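Local coordinates for hypothetical protein (Staphylococcus aureus subsp. aureus, PDB 1QYI) that is of unknown function but probably acts as a hydrolase of the haloacid dehalogenase (HAD) superfamily, at residues Gly296-Arg299 with Asp300-Glu303; Ser289-Ala292 with Ala293-Asn297; Asn129-Leu132 with Pro133-Leu137. All coordinates share one frame; numbering follows the deposited sequence.

Contact 1 of 3, residues Gly296-Arg299 with Asp300-Glu303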
ATOM      1  N   GLY A 296      14.238 -13.534 -16.248  1.00 37.44           N
ATOM      2  CA  GLY A 296      14.009 -14.638 -15.336  1.00 38.01           C
ATOM      3  C   GLY A 296      14.261 -14.162 -13.922  1.00 39.09           C
ATOM      4  O   GLY A 296      15.106 -13.298 -13.696  1.00 40.50           O
ATOM      5  N   ASN A 297      13.539 -14.717 -12.960  1.00 37.51           N
ATOM      6  CA  ASN A 297      13.710 -14.278 -11.591  1.00 37.78           C
ATOM      7  C   ASN A 297      14.505 -15.254 -10.733  1.00 38.05           C
ATOM      8  O   ASN A 297      13.947 -15.976  -9.910  1.00 38.58           O
ATOM      9  CB  ASN A 297      12.345 -14.002 -10.964  1.00 35.85           C
ATOM     10  CG  ASN A 297      12.458 -13.381  -9.592  1.00 37.70           C
ATOM     11  OD1 ASN A 297      13.314 -12.523  -9.350  1.00 35.15           O
ATOM     12  ND2 ASN A 297      11.574 -13.785  -8.688  1.00 41.20           N
ATOM     13  N   ASN A 298      15.817 -15.261 -10.933  1.00 37.84           N
ATOM     14  CA  ASN A 298      16.695 -16.130 -10.174  1.00 39.08           C
ATOM     15  C   ASN A 298      17.830 -15.345  -9.515  1.00 38.94           C
ATOM     16  O   ASN A 298      18.542 -14.581 -10.173  1.00 37.81           O
ATOM     17  CB  ASN A 298      17.245 -17.241 -11.078  1.00 40.24           C
ATOM     18  CG  ASN A 298      18.349 -18.050 -10.410  1.00 40.34           C
ATOM     19  OD1 ASN A 298      18.255 -18.408  -9.232  1.00 41.79           O
ATOM     20  ND2 ASN A 298      19.389 -18.363 -11.169  1.00 41.55           N
ATOM     21  N   ARG A 299      17.970 -15.543  -8.205  1.00 40.15           N
ATOM     22  CA  ARG A 299      18.995 -14.892  -7.386  1.00 41.38           C
ATOM     23  C   ARG A 299      20.344 -14.760  -8.078  1.00 40.23           C
ATOM     24  O   ARG A 299      20.994 -13.726  -7.985  1.00 40.67           O
ATOM     25  CB  ARG A 299      19.201 -15.684  -6.091  1.00 43.02           C
ATOM     26  CG  ARG A 299      18.020 -15.717  -5.134  1.00 46.41           C
ATOM     27  CD  ARG A 299      18.232 -16.797  -4.071  1.00 48.89           C
ATOM     28  NE  ARG A 299      19.591 -16.756  -3.530  1.00 50.53           N
ATOM     29  CZ  ARG A 299      20.069 -15.769  -2.775  1.00 50.80           C
ATOM     30  NH1 ARG A 299      19.289 -14.740  -2.464  1.00 51.47           N
ATOM     31  NH2 ARG A 299      21.325 -15.800  -2.346  1.00 48.19           N
ATOM     32  N   ASP A 300      20.746 -15.824  -8.761  1.00 40.25           N
ATOM     33  CA  ASP A 300      22.020 -15.896  -9.445  1.00 40.62           C
ATOM     34  C   ASP A 300      22.194 -14.953 -10.612  1.00 40.85           C
ATOM     35  O   ASP A 300      23.280 -14.860 -11.183  1.00 41.06           O
ATOM     36  CB  ASP A 300      22.263 -17.327  -9.918  1.00 43.16           C
ATOM     37  CG  ASP A 300      22.123 -18.337  -8.801  1.00 44.70           C
ATOM     38  OD1 ASP A 300      22.672 -18.093  -7.702  1.00 47.15           O
ATOM     39  OD2 ASP A 300      21.473 -19.379  -9.019  1.00 46.02           O
ATOM     40  N   LYS A 301      21.140 -14.244 -10.978  1.00 41.27           N
ATOM     41  CA  LYS A 301      21.240 -13.332 -12.113  1.00 40.74           C
ATOM     42  C   LYS A 301      21.012 -11.895 -11.697  1.00 38.17           C
ATOM     43  O   LYS A 301      21.155 -10.982 -12.500  1.00 38.96           O
ATOM     44  CB  LYS A 301      20.217 -13.728 -13.170  1.00 42.21           C
ATOM     45  CG  LYS A 301      20.155 -15.217 -13.416  1.00 44.63           C
ATOM     46  CD  LYS A 301      18.977 -15.536 -14.296  1.00 46.95           C
ATOM     47  CE  LYS A 301      18.617 -17.003 -14.237  1.00 49.03           C
ATOM     48  NZ  LYS A 301      17.153 -17.176 -14.459  1.00 50.09           N
ATOM     49  N   TYR A 302      20.676 -11.705 -10.428  1.00 36.16           N
ATOM     50  CA  TYR A 302      20.412 -10.380  -9.900  1.00 34.75           C
ATOM     51  C   TYR A 302      21.490  -9.351 -10.195  1.00 35.08           C
ATOM     52  O   TYR A 302      21.196  -8.272 -10.708  1.00 35.27           O
ATOM     53  CB  TYR A 302      20.168 -10.475  -8.401  1.00 33.32           C
ATOM     54  CG  TYR A 302      18.790 -10.987  -8.061  1.00 31.58           C
ATOM     55  CD1 TYR A 302      18.020 -11.660  -9.007  1.00 30.28           C
ATOM     56  CD2 TYR A 302      18.270 -10.828  -6.786  1.00 31.51           C
ATOM     57  CE1 TYR A 302      16.765 -12.163  -8.688  1.00 30.87           C
ATOM     58  CE2 TYR A 302      17.020 -11.329  -6.453  1.00 32.69           C
ATOM     59  CZ  TYR A 302      16.273 -11.999  -7.408  1.00 31.66           C
ATOM     60  OH  TYR A 302      15.047 -12.522  -7.070  1.00 33.17           O
ATOM     61  N   GLU A 303      22.737  -9.688  -9.887  1.00 36.07           N
ATOM     62  CA  GLU A 303      23.850  -8.779 -10.118  1.00 36.13           C
ATOM     63  C   GLU A 303      23.874  -8.230 -11.534  1.00 34.35           C
ATOM     64  O   GLU A 303      24.208  -7.064 -11.755  1.00 34.31           O
ATOM     65  CB  GLU A 303      25.170  -9.490  -9.839  1.00 39.42           C
ATOM     66  CG  GLU A 303      26.380  -8.578  -9.883  1.00 43.14           C
ATOM     67  CD  GLU A 303      27.589  -9.224  -9.246  1.00 47.73           C
ATOM     68  OE1 GLU A 303      27.957 -10.338  -9.683  1.00 50.10           O
ATOM     69  OE2 GLU A 303      28.170  -8.621  -8.315  1.00 48.52           O
TER

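Contact 2 of 3, residues Ser289-Ala292 with Ala293-Asn297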
ATOM      1  N   SER A 289      13.503  -4.797 -11.248  1.00 24.67           N
ATOM      2  CA  SER A 289      12.370  -5.717 -11.216  1.00 25.24           C
ATOM      3  C   SER A 289      11.840  -5.997 -12.614  1.00 24.32           C
ATOM      4  O   SER A 289      11.437  -7.118 -12.912  1.00 23.69           O
ATOM      5  CB  SER A 289      11.252  -5.164 -10.335  1.00 27.03           C
ATOM      6  OG  SER A 289      10.772  -3.929 -10.849  1.00 35.05           O
ATOM      7  N   TYR A 290      11.856  -4.990 -13.482  1.00 22.20           N
ATOM      8  CA  TYR A 290      11.387  -5.204 -14.835  1.00 20.74           C
ATOM      9  C   TYR A 290      12.366  -6.111 -15.562  1.00 21.49           C
ATOM     10  O   TYR A 290      11.969  -6.937 -16.382  1.00 22.14           O
ATOM     11  CB  TYR A 290      11.225  -3.872 -15.579  1.00 19.79           C
ATOM     12  CG  TYR A 290       9.811  -3.332 -15.526  1.00 18.36           C
ATOM     13  CD1 TYR A 290       8.738  -4.104 -15.972  1.00 17.23           C
ATOM     14  CD2 TYR A 290       9.540  -2.076 -14.972  1.00 17.24           C
ATOM     15  CE1 TYR A 290       7.426  -3.650 -15.865  1.00 18.09           C
ATOM     16  CE2 TYR A 290       8.228  -1.607 -14.857  1.00 15.73           C
ATOM     17  CZ  TYR A 290       7.170  -2.402 -15.305  1.00 18.39           C
ATOM     18  OH  TYR A 290       5.866  -1.961 -15.182  1.00 15.44           O
ATOM     19  N   ILE A 291      13.647  -5.969 -15.238  1.00 21.40           N
ATOM     20  CA  ILE A 291      14.694  -6.779 -15.857  1.00 22.16           C
ATOM     21  C   ILE A 291      14.608  -8.234 -15.384  1.00 23.51           C
ATOM     22  O   ILE A 291      14.910  -9.169 -16.133  1.00 22.34           O
ATOM     23  CB  ILE A 291      16.094  -6.199 -15.528  1.00 21.82           C
ATOM     24  CG1 ILE A 291      16.213  -4.803 -16.146  1.00 21.91           C
ATOM     25  CG2 ILE A 291      17.190  -7.124 -16.049  1.00 18.29           C
ATOM     26  CD1 ILE A 291      17.551  -4.099 -15.906  1.00 23.26           C
ATOM     27  N   ALA A 292      14.188  -8.409 -14.136  1.00 23.39           N
ATOM     28  CA  ALA A 292      14.042  -9.730 -13.549  1.00 23.80           C
ATOM     29  C   ALA A 292      12.817 -10.424 -14.138  1.00 24.81           C
ATOM     30  O   ALA A 292      12.809 -11.639 -14.331  1.00 24.38           O
ATOM     31  CB  ALA A 292      13.897  -9.609 -12.047  1.00 22.00           C
ATOM     32  N   ALA A 293      11.787  -9.637 -14.422  1.00 25.71           N
ATOM     33  CA  ALA A 293      10.549 -10.149 -14.984  1.00 26.88           C
ATOM     34  C   ALA A 293      10.712 -10.483 -16.461  1.00 29.07           C
ATOM     35  O   ALA A 293       9.898 -11.209 -17.046  1.00 28.19           O
ATOM     36  CB  ALA A 293       9.447  -9.129 -14.809  1.00 24.79           C
ATOM     37  N   LEU A 294      11.775  -9.962 -17.056  1.00 30.20           N
ATOM     38  CA  LEU A 294      12.029 -10.183 -18.468  1.00 33.04           C
ATOM     39  C   LEU A 294      12.920 -11.388 -18.738  1.00 33.86           C
ATOM     40  O   LEU A 294      12.540 -12.268 -19.503  1.00 34.23           O
ATOM     41  CB  LEU A 294      12.647  -8.923 -19.077  1.00 34.90           C
ATOM     42  CG  LEU A 294      12.563  -8.747 -20.597  1.00 36.35           C
ATOM     43  CD1 LEU A 294      12.701  -7.274 -20.963  1.00 37.05           C
ATOM     44  CD2 LEU A 294      13.631  -9.572 -21.257  1.00 37.62           C
ATOM     45  N   TYR A 295      14.095 -11.436 -18.115  1.00 35.31           N
ATOM     46  CA  TYR A 295      15.018 -12.546 -18.337  1.00 36.75           C
ATOM     47  C   TYR A 295      14.797 -13.757 -17.428  1.00 37.74           C
ATOM     48  O   TYR A 295      15.126 -14.884 -17.795  1.00 39.39           O
ATOM     49  CB  TYR A 295      16.462 -12.059 -18.205  1.00 37.15           C
ATOM     50  CG  TYR A 295      16.823 -10.950 -19.163  1.00 38.15           C
ATOM     51  CD1 TYR A 295      16.661 -11.110 -20.540  1.00 38.81           C
ATOM     52  CD2 TYR A 295      17.314  -9.727 -18.693  1.00 38.35           C
ATOM     53  CE1 TYR A 295      16.976 -10.079 -21.427  1.00 39.30           C
ATOM     54  CE2 TYR A 295      17.631  -8.688 -19.574  1.00 37.51           C
ATOM     55  CZ  TYR A 295      17.458  -8.872 -20.938  1.00 38.64           C
ATOM     56  OH  TYR A 295      17.755  -7.856 -21.821  1.00 39.98           O
ATOM     57  N   GLY A 296      14.238 -13.534 -16.248  1.00 37.44           N
ATOM     58  CA  GLY A 296      14.009 -14.638 -15.336  1.00 38.01           C
ATOM     59  C   GLY A 296      14.261 -14.162 -13.922  1.00 39.09           C
ATOM     60  O   GLY A 296      15.106 -13.298 -13.696  1.00 40.50           O
ATOM     61  N   ASN A 297      13.539 -14.717 -12.960  1.00 37.51           N
ATOM     62  CA  ASN A 297      13.710 -14.278 -11.591  1.00 37.78           C
ATOM     63  C   ASN A 297      14.505 -15.254 -10.733  1.00 38.05           C
ATOM     64  O   ASN A 297      13.947 -15.976  -9.910  1.00 38.58           O
ATOM     65  CB  ASN A 297      12.345 -14.002 -10.964  1.00 35.85           C
ATOM     66  CG  ASN A 297      12.458 -13.381  -9.592  1.00 37.70           C
ATOM     67  OD1 ASN A 297      13.314 -12.523  -9.350  1.00 35.15           O
ATOM     68  ND2 ASN A 297      11.574 -13.785  -8.688  1.00 41.20           N
TER

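Contact 3 of 3, residues Asn129-Leu132 with Pro133-Leu137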
ATOM      1  N   ASN A 129     -14.613  13.291  17.537  1.00 36.22           N
ATOM      2  CA  ASN A 129     -14.057  14.460  16.854  1.00 36.71           C
ATOM      3  C   ASN A 129     -13.076  14.008  15.761  1.00 37.27           C
ATOM      4  O   ASN A 129     -11.872  14.277  15.831  1.00 36.92           O
ATOM      5  CB  ASN A 129     -13.348  15.386  17.849  1.00 36.34           C
ATOM      6  CG  ASN A 129     -12.777  16.640  17.188  1.00 36.33           C
ATOM      7  OD1 ASN A 129     -12.085  17.428  17.832  1.00 40.39           O
ATOM      8  ND2 ASN A 129     -13.065  16.827  15.905  1.00 34.31           N
ATOM      9  N   GLU A 130     -13.614  13.335  14.744  1.00 38.26           N
ATOM     10  CA  GLU A 130     -12.816  12.804  13.643  1.00 38.20           C
ATOM     11  C   GLU A 130     -12.246  13.845  12.693  1.00 37.86           C
ATOM     12  O   GLU A 130     -11.848  13.530  11.577  1.00 37.79           O
ATOM     13  CB  GLU A 130     -13.622  11.750  12.860  1.00 38.48           C
ATOM     14  CG  GLU A 130     -15.107  12.052  12.662  1.00 38.06           C
ATOM     15  CD  GLU A 130     -15.909  12.018  13.957  1.00 36.94           C
ATOM     16  OE1 GLU A 130     -16.100  10.920  14.524  1.00 36.82           O
ATOM     17  OE2 GLU A 130     -16.335  13.104  14.408  1.00 33.94           O
ATOM     18  N   GLN A 131     -12.182  15.086  13.149  1.00 38.18           N
ATOM     19  CA  GLN A 131     -11.638  16.146  12.320  1.00 38.82           C
ATOM     20  C   GLN A 131     -10.276  16.564  12.900  1.00 39.44           C
ATOM     21  O   GLN A 131      -9.454  17.190  12.222  1.00 38.87           O
ATOM     22  CB  GLN A 131     -12.600  17.335  12.312  1.00 39.74           C
ATOM     23  CG  GLN A 131     -12.405  18.307  11.158  1.00 41.70           C
ATOM     24  CD  GLN A 131     -13.207  17.949   9.915  1.00 42.47           C
ATOM     25  OE1 GLN A 131     -12.901  16.994   9.195  1.00 44.33           O
ATOM     26  NE2 GLN A 131     -14.259  18.713   9.671  1.00 43.51           N
ATOM     27  N   LEU A 132     -10.036  16.189  14.154  1.00 39.34           N
ATOM     28  CA  LEU A 132      -8.797  16.527  14.843  1.00 39.98           C
ATOM     29  C   LEU A 132      -7.516  16.236  14.053  1.00 41.87           C
ATOM     30  O   LEU A 132      -6.669  17.121  13.891  1.00 41.98           O
ATOM     31  CB  LEU A 132      -8.732  15.808  16.197  1.00 38.20           C
ATOM     32  CG  LEU A 132      -7.551  16.224  17.080  1.00 38.91           C
ATOM     33  CD1 LEU A 132      -7.658  17.707  17.399  1.00 40.19           C
ATOM     34  CD2 LEU A 132      -7.542  15.403  18.357  1.00 39.05           C
ATOM     35  N   PRO A 133      -7.351  14.993  13.550  1.00 42.46           N
ATOM     36  CA  PRO A 133      -6.135  14.678  12.792  1.00 40.92           C
ATOM     37  C   PRO A 133      -5.890  15.640  11.631  1.00 39.66           C
ATOM     38  O   PRO A 133      -4.752  16.039  11.373  1.00 38.64           O
ATOM     39  CB  PRO A 133      -6.366  13.232  12.343  1.00 41.22           C
ATOM     40  CG  PRO A 133      -7.862  13.093  12.335  1.00 42.62           C
ATOM     41  CD  PRO A 133      -8.285  13.851  13.559  1.00 41.85           C
ATOM     42  N   LEU A 134      -6.961  16.025  10.948  1.00 39.68           N
ATOM     43  CA  LEU A 134      -6.859  16.947   9.822  1.00 39.89           C
ATOM     44  C   LEU A 134      -6.468  18.336  10.313  1.00 40.44           C
ATOM     45  O   LEU A 134      -5.725  19.053   9.649  1.00 40.01           O
ATOM     46  CB  LEU A 134      -8.196  17.023   9.088  1.00 38.84           C
ATOM     47  CG  LEU A 134      -8.228  17.896   7.841  1.00 38.31           C
ATOM     48  CD1 LEU A 134      -7.322  17.296   6.781  1.00 39.12           C
ATOM     49  CD2 LEU A 134      -9.650  17.994   7.330  1.00 39.63           C
ATOM     50  N   GLN A 135      -6.987  18.711  11.476  1.00 41.82           N
ATOM     51  CA  GLN A 135      -6.693  20.010  12.063  1.00 43.21           C
ATOM     52  C   GLN A 135      -5.363  19.919  12.810  1.00 44.44           C
ATOM     53  O   GLN A 135      -4.959  20.838  13.523  1.00 46.27           O
ATOM     54  CB  GLN A 135      -7.810  20.414  13.015  1.00 43.69           C
ATOM     55  CG  GLN A 135      -9.176  20.483  12.348  1.00 43.74           C
ATOM     56  CD  GLN A 135     -10.294  20.705  13.347  1.00 43.66           C
ATOM     57  OE1 GLN A 135     -11.427  20.994  12.970  1.00 43.93           O
ATOM     58  NE2 GLN A 135      -9.978  20.562  14.631  1.00 43.61           N
ATOM     59  N   PHE A 136      -4.692  18.789  12.640  1.00 44.97           N
ATOM     60  CA  PHE A 136      -3.401  18.558  13.255  1.00 44.85           C
ATOM     61  C   PHE A 136      -2.321  18.845  12.213  1.00 45.23           C
ATOM     62  O   PHE A 136      -1.308  19.471  12.513  1.00 45.31           O
ATOM     63  CB  PHE A 136      -3.300  17.105  13.731  1.00 44.42           C
ATOM     64  CG  PHE A 136      -1.888  16.622  13.909  1.00 43.79           C
ATOM     65  CD1 PHE A 136      -1.088  17.111  14.937  1.00 44.60           C
ATOM     66  CD2 PHE A 136      -1.345  15.696  13.023  1.00 43.23           C
ATOM     67  CE1 PHE A 136       0.231  16.683  15.077  1.00 45.17           C
ATOM     68  CE2 PHE A 136      -0.030  15.263  13.153  1.00 43.90           C
ATOM     69  CZ  PHE A 136       0.761  15.758  14.180  1.00 44.79           C
ATOM     70  N   LEU A 137      -2.561  18.387  10.988  1.00 45.23           N
ATOM     71  CA  LEU A 137      -1.619  18.553   9.883  1.00 46.60           C
ATOM     72  C   LEU A 137      -1.566  19.980   9.339  1.00 48.54           C
ATOM     73  O   LEU A 137      -0.658  20.329   8.586  1.00 47.13           O
ATOM     74  CB  LEU A 137      -1.983  17.580   8.755  1.00 43.55           C
ATOM     75  CG  LEU A 137      -2.185  16.115   9.163  1.00 39.40           C
ATOM     76  CD1 LEU A 137      -2.865  15.383   8.041  1.00 38.00           C
ATOM     77  CD2 LEU A 137      -0.865  15.474   9.526  1.00 35.82           C
TER

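Contact 1 of 3, residues Gly296-Arg299 with Asp300-Glu303
The carbonyl oxygen N298 O takes the amide K301 N at 2.7 Å. The bond closes a type I-like beta turn over R299 and D300. A second turn overlaps it, with Y302 N bonded to R299 O at 3.2 Å. Y302 N comes from well above that carbonyl plane, 64° out of it. Together the two turns lead the chain from the loop after helix 288-295 into helix 302-307 of a HAD-like domain.

Y302 folds back over the turn. Its OH gives a hydrogen bond to N297 OD1, 2.9 Å away. The hydroxyl comes from above the plane of the N297 carbonyl, not on a lone pair. N297 sits at the edge of the ring, and the amide and ring planes are nearly parallel, 15° apart. N297 CG lies anti to its own backbone N (chi1 -173°), which carries the amide out to the phenol. D268 ties the pair together from outside: its OD1 receives N297 ND2 and a weak bond from Y302 OH. One face of the ring is covered by R299 CA, 3.7 Å from the centroid, in a CH-pi contact. N298 O lies obliquely by the ring, 3.2 Å from Y302 CD1.

The polar ends of R299 and D300 part company. R299 NH1 forms a salt bridge with E271 of helix 266-275. D300 OD2 instead accepts N298 ND2 at 3.2 Å. The bond reaches the anti side of the carboxylate and lies near the plane of the N298 amide. Amide and carboxylate are turned almost at right angles. K301 runs extended beside N298. Its tip passes the start of that side chain, with K301 NZ 3.4 Å from N298 CB.

Contact 2 of 3, residues Ser289-Ala292 with Ala293-Asn297
The Y295 ring meets I291 on the preceding turn of helix 288-295. Its CD2 lies 3.7 Å from I291 CG2, and CE2 is close behind. On one face sits L294 CD2, 3.3 Å above the ring plane and offset toward the rim. I291 O approaches the ring obliquely. A chi1 of -64° sets I291 CG1 beside the backbone N and leaves CG2 anti to it, on the side of the Y295 ring.

The backbone here is bonded as in an alpha helix. A293 N gives to S289 O at 3.0 Å. Y295 N gives to I291 O at 3.1 Å in an almost straight bond, 179° at the hydrogen. The same oxygen takes a weak second bond from L294 N. G296 N then reaches A292 O at 3.1 Å, with a more bent approach from above the carbonyl plane. A292 CB points away from the following residues but still lies 4.0 Å from N297 OD1, whose hydrogen bond comes from Y302 OH.

I291, A292 and Y295 all pack on Y305 of helix 302-307, whose OH also bonds G296 O. A292 and A293 lean on A264 of strand 263-264. Y290 packs on D327 and S330 of helix 325-334.

G296 ends the helix with a positive phi of 143°. This is a backbone conformation that suits glycine. The arrangement is that of an alpha-helix C terminus ended by glycine.

Contact 3 of 3, residues Asn129-Leu132 with Pro133-Leu137
Q131 O receives Q135 N at 3.0 Å, nearly head-on to the carbonyl. The Q135 side chain folds back over the same residue. Its CG stands 3.3 Å from Q131 O, and its OE1 lies 3.4 Å from Q131 CG. The two side chains cross at about a right angle, with their amide planes 46° apart. Q135 is extended beyond CG, which lets its amide pass across the bent Q131 chain. L134 runs alongside Q131 in the same direction, with L134 CB 3.4 Å from Q131 O.

L132 CB lies 3.3 Å from P133 CD, as the peptide bond between them dictates. P133 has no N-H to donate, and it sits just ahead of the short, weakly bonded helix 134-137, where a proline is easily accepted. Its carbonyl is used: P133 O takes L137 N at 3.2 Å and a weak bond from F136 N. The same oxygen lies in plane at the edge of the F136 ring. Upstream, L132 N bonds N129 O at 3.1 Å and closes a beta turn over E130 and Q131, which leads through P133 into the helix.

E130 forms a salt bridge with R58. P133, L134 and L137 rest on helix 64-71, while L132, P133 and F136 face helix 77-93. F136 also reaches helix 144-158, where its ring meets F154 edge-to-face.

Contact 3 comes first along the chain, then contact 2, then contact 1. Contacts 1 and 2 are neighbours with centres 8 Å apart, and they share G296 and N297. Contact 2 ends helix 288-295, and contact 1 starts helix 302-307. Both belong to the connection between strands 263-264 and 318-322 of the parallel sheet, in the HAD-like part of the chain. Contact 3 lies on the other side of the chain's centre. Its centre is about 44 Å from that of contact 2 and 47 Å from that of contact 1. It sits among the helices inserted between strands 3-6 and 233-237, consistent with a helical cap domain as in many HAD relatives.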